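Local coordinates for monomethylamine corrinoid protein 1 (Methanosarcina barkeri, PDB 3EZX) that carries methyl groups on a bound corrinoid from the methylamine methyltransferase MtmB to MtbA in methanogenesis from monomethylamine, at residues Ala35-Ser44 and Met71-Leu82. Numbering follows the deposited sequence.
Sequences ALDIITKGLS and MSNAMEVLTPEL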
loop_
_atom_site.group_PDB
_atom_site.type_symbol
_atom_site.label_atom_id
_atom_site.label_comp_id
_atom_site.label_asym_id
_atom_site.label_seq_id
_atom_site.Cartn_x
_atom_site.Cartn_y
_atom_site.Cartn_z
ATOM N N ALA A 35 -0.918 16.325 -2.819
ATOM C CA ALA A 35 -1.587 15.041 -2.995
ATOM C C ALA A 35 -1.580 14.125 -1.778
ATOM O O ALA A 35 -2.605 13.529 -1.438
ATOM C CB ALA A 35 -0.982 14.304 -4.195
ATOM N N LEU A 36 -0.434 14.002 -1.124
ATOM C CA LEU A 36 -0.328 13.126 0.037
ATOM C C LEU A 36 -1.173 13.608 1.221
ATOM O O LEU A 36 -1.659 12.807 2.012
ATOM C CB LEU A 36 1.133 12.987 0.442
ATOM C CG LEU A 36 1.567 11.677 1.103
ATOM C CD1 LEU A 36 1.160 10.468 0.251
ATOM C CD2 LEU A 36 3.073 11.717 1.276
ATOM N N ASP A 37 -1.363 14.919 1.336
ATOM C CA ASP A 37 -2.183 15.461 2.418
ATOM C C ASP A 37 -3.645 15.179 2.118
ATOM O O ASP A 37 -4.446 14.958 3.023
ATOM C CB ASP A 37 -1.951 16.965 2.569
ATOM C CG ASP A 37 -0.637 17.279 3.250
ATOM O OD1 ASP A 37 0.409 16.803 2.759
ATOM O OD2 ASP A 37 -0.652 17.999 4.270
ATOM N N ILE A 38 -3.982 15.188 0.833
ATOM C CA ILE A 38 -5.337 14.896 0.380
ATOM C C ILE A 38 -5.679 13.473 0.818
ATOM O O ILE A 38 -6.805 13.187 1.222
ATOM C CB ILE A 38 -5.438 14.982 -1.159
ATOM C CG1 ILE A 38 -5.215 16.432 -1.612
ATOM C CG2 ILE A 38 -6.784 14.466 -1.623
ATOM C CD1 ILE A 38 -5.231 16.603 -3.121
ATOM N N ILE A 39 -4.692 12.584 0.726
ATOM C CA ILE A 39 -4.876 11.194 1.115
ATOM C C ILE A 39 -4.930 11.014 2.633
ATOM O O ILE A 39 -5.950 10.599 3.185
ATOM C CB ILE A 39 -3.739 10.300 0.566
ATOM C CG1 ILE A 39 -3.779 10.281 -0.955
ATOM C CG2 ILE A 39 -3.863 8.880 1.117
ATOM C CD1 ILE A 39 -2.658 9.482 -1.573
ATOM N N THR A 40 -3.836 11.347 3.308
ATOM C CA THR A 40 -3.753 11.175 4.754
ATOM C C THR A 40 -4.690 12.038 5.596
ATOM O O THR A 40 -5.127 11.604 6.658
ATOM C CB THR A 40 -2.306 11.387 5.255
ATOM O OG1 THR A 40 -1.971 12.779 5.193
ATOM C CG2 THR A 40 -1.331 10.598 4.388
ATOM N N LYS A 41 -5.004 13.247 5.144
ATOM C CA LYS A 41 -5.897 14.104 5.923
ATOM C C LYS A 41 -7.343 14.119 5.433
ATOM O O LYS A 41 -8.216 14.704 6.082
ATOM C CB LYS A 41 -5.351 15.533 5.978
ATOM C CG LYS A 41 -4.138 15.678 6.885
ATOM C CD LYS A 41 -3.573 17.086 6.855
ATOM C CE LYS A 41 -2.321 17.187 7.720
ATOM N NZ LYS A 41 -1.665 18.522 7.606
ATOM N N GLY A 42 -7.596 13.461 4.302
ATOM C CA GLY A 42 -8.939 13.423 3.747
ATOM C C GLY A 42 -9.494 12.051 3.391
ATOM O O GLY A 42 -10.398 11.549 4.059
ATOM N N LEU A 43 -8.967 11.455 2.325
ATOM C CA LEU A 43 -9.418 10.145 1.869
ATOM C C LEU A 43 -9.198 9.077 2.933
ATOM O O LEU A 43 -10.126 8.350 3.283
ATOM C CB LEU A 43 -8.686 9.751 0.581
ATOM C CG LEU A 43 -8.766 10.756 -0.580
ATOM C CD1 LEU A 43 -7.873 10.284 -1.711
ATOM C CD2 LEU A 43 -10.206 10.913 -1.057
ATOM N N SER A 44 -7.976 8.979 3.449
ATOM C CA SER A 44 -7.667 7.991 4.477
ATOM C C SER A 44 -8.536 8.163 5.724
ATOM O O SER A 44 -8.978 7.179 6.316
ATOM C CB SER A 44 -6.189 8.072 4.860
ATOM O OG SER A 44 -5.358 7.694 3.785
ATOM N N MET A 71 -12.134 5.572 -3.727
ATOM C CA MET A 71 -10.740 5.880 -3.467
ATOM C C MET A 71 -9.819 5.476 -4.614
ATOM O O MET A 71 -8.787 6.105 -4.832
ATOM C CB MET A 71 -10.250 5.235 -2.170
ATOM C CG MET A 71 -9.067 6.007 -1.593
ATOM S SD MET A 71 -8.287 5.313 -0.161
ATOM C CE MET A 71 -9.302 5.995 1.076
ATOM N N SER A 72 -10.179 4.434 -5.350
ATOM C CA SER A 72 -9.359 4.006 -6.475
ATOM C C SER A 72 -9.406 5.085 -7.558
ATOM O O SER A 72 -8.403 5.381 -8.205
ATOM C CB SER A 72 -9.873 2.681 -7.031
ATOM O OG SER A 72 -9.918 1.708 -6.007
ATOM N N ASN A 73 -10.580 5.674 -7.748
ATOM C CA ASN A 73 -10.732 6.726 -8.736
ATOM C C ASN A 73 -9.943 7.955 -8.292
ATOM O O ASN A 73 -9.394 8.684 -9.116
ATOM C CB ASN A 73 -12.211 7.088 -8.918
ATOM C CG ASN A 73 -12.959 6.088 -9.787
ATOM O OD1 ASN A 73 -14.155 6.246 -10.042
ATOM N ND2 ASN A 73 -12.261 5.061 -10.250
ATOM N N ALA A 74 -9.888 8.181 -6.985
ATOM C CA ALA A 74 -9.158 9.316 -6.438
ATOM C C ALA A 74 -7.667 9.132 -6.694
ATOM O O ALA A 74 -6.945 10.088 -6.987
ATOM C CB ALA A 74 -9.419 9.432 -4.944
ATOM N N MET A 75 -7.217 7.887 -6.591
ATOM C CA MET A 75 -5.815 7.548 -6.795
ATOM C C MET A 75 -5.358 7.743 -8.234
ATOM O O MET A 75 -4.186 8.021 -8.484
ATOM C CB MET A 75 -5.567 6.112 -6.342
ATOM C CG MET A 75 -5.644 5.936 -4.834
ATOM S SD MET A 75 -4.207 6.633 -3.997
ATOM C CE MET A 75 -4.625 8.338 -3.980
ATOM N N GLU A 76 -6.284 7.608 -9.177
ATOM C CA GLU A 76 -5.951 7.794 -10.579
ATOM C C GLU A 76 -5.595 9.261 -10.824
ATOM O O GLU A 76 -4.828 9.586 -11.730
ATOM C CB GLU A 76 -7.128 7.387 -11.469
ATOM C CG GLU A 76 -7.557 5.945 -11.295
ATOM C CD GLU A 76 -8.572 5.520 -12.335
ATOM O OE1 GLU A 76 -9.529 6.287 -12.580
ATOM O OE2 GLU A 76 -8.417 4.419 -12.904
ATOM N N VAL A 77 -6.147 10.147 -10.002
ATOM C CA VAL A 77 -5.866 11.565 -10.143
ATOM C C VAL A 77 -4.630 11.989 -9.354
ATOM O O VAL A 77 -3.912 12.891 -9.769
ATOM C CB VAL A 77 -7.061 12.423 -9.685
ATOM C CG1 VAL A 77 -6.731 13.895 -9.843
ATOM C CG2 VAL A 77 -8.298 12.078 -10.502
ATOM N N LEU A 78 -4.379 11.332 -8.225
ATOM C CA LEU A 78 -3.231 11.675 -7.385
ATOM C C LEU A 78 -1.934 10.927 -7.715
ATOM O O LEU A 78 -0.846 11.484 -7.558
ATOM C CB LEU A 78 -3.578 11.455 -5.905
ATOM C CG LEU A 78 -4.839 12.138 -5.359
ATOM C CD1 LEU A 78 -5.032 11.735 -3.917
ATOM C CD2 LEU A 78 -4.730 13.646 -5.475
ATOM N N THR A 79 -2.037 9.676 -8.162
ATOM C CA THR A 79 -0.845 8.888 -8.490
ATOM C C THR A 79 0.122 9.663 -9.381
ATOM O O THR A 79 1.302 9.799 -9.057
ATOM C CB THR A 79 -1.210 7.557 -9.189
ATOM O OG1 THR A 79 -1.782 6.655 -8.235
ATOM C CG2 THR A 79 0.024 6.919 -9.804
ATOM N N PRO A 80 -0.362 10.171 -10.522
ATOM C CA PRO A 80 0.543 10.923 -11.389
ATOM C C PRO A 80 1.147 12.118 -10.654
ATOM O O PRO A 80 2.310 12.464 -10.855
ATOM C CB PRO A 80 -0.357 11.330 -12.559
ATOM C CG PRO A 80 -1.726 11.349 -11.958
ATOM C CD PRO A 80 -1.715 10.121 -11.098
ATOM N N GLU A 81 0.354 12.737 -9.788
ATOM C CA GLU A 81 0.820 13.881 -9.020
ATOM C C GLU A 81 1.924 13.438 -8.063
ATOM O O GLU A 81 2.848 14.191 -7.780
ATOM C CB GLU A 81 -0.340 14.482 -8.226
ATOM C CG GLU A 81 -0.155 15.935 -7.861
ATOM C CD GLU A 81 -0.036 16.817 -9.088
ATOM O OE1 GLU A 81 -0.896 16.700 -9.986
ATOM O OE2 GLU A 81 0.911 17.628 -9.153
ATOM N N LEU A 82 1.821 12.203 -7.576
ATOM C CA LEU A 82 2.798 11.648 -6.644
ATOM C C LEU A 82 4.071 11.189 -7.342
ATOM O O LEU A 82 5.151 11.209 -6.752
ATOM C CB LEU A 82 2.199 10.456 -5.894
ATOM C CG LEU A 82 1.068 10.673 -4.889
ATOM C CD1 LEU A 82 0.493 9.328 -4.483
ATOM C CD2 LEU A 82 1.586 11.421 -3.670
#
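In the N-terminal helical bundle, Leu78 of helix 61-82 packs against helix 35-55 as a knob in the hole formed by Ala35, Ile38, Ile39 and Leu43. Its CG lies anti to the carbonyl carbon (chi1 -53°), which carries the branch into the hole: CD1 lies 3.5 Å from Ile39 CG1 and meets Leu43 CD1 tip to tip, whereas CD2 lies 3.8 Å from Ile38 CD1 and also reaches Ala35 CB. The short segments run roughly antiparallel, at 139°, with no hydrogen bond between them. Ile39 slides past Leu78 in the opposite direction and crosses Met75 at about a right angle, its CD1 against Met75 CE. Cutting Ile39 back to an alanine would probably open a gap beside Leu78 CD1 and leave the Met75 methyl freer to move. At one end, Leu82 CD2 packs 3.9 Å from Ala35 CB, and the Leu82 side chain crosses that of Leu36; at the other, Leu43 CD1 rests 3.7 Å from Ala74 CB, and Met71, bent at chi3, turns CE toward the Leu43 backbone. Ile39 and Leu82 also touch helix 107-118, and Met71 approaches the bound cobamide. The contact is an apolar seam of the helical bundle that lies beside the cofactor in B12-binding methyl carriers.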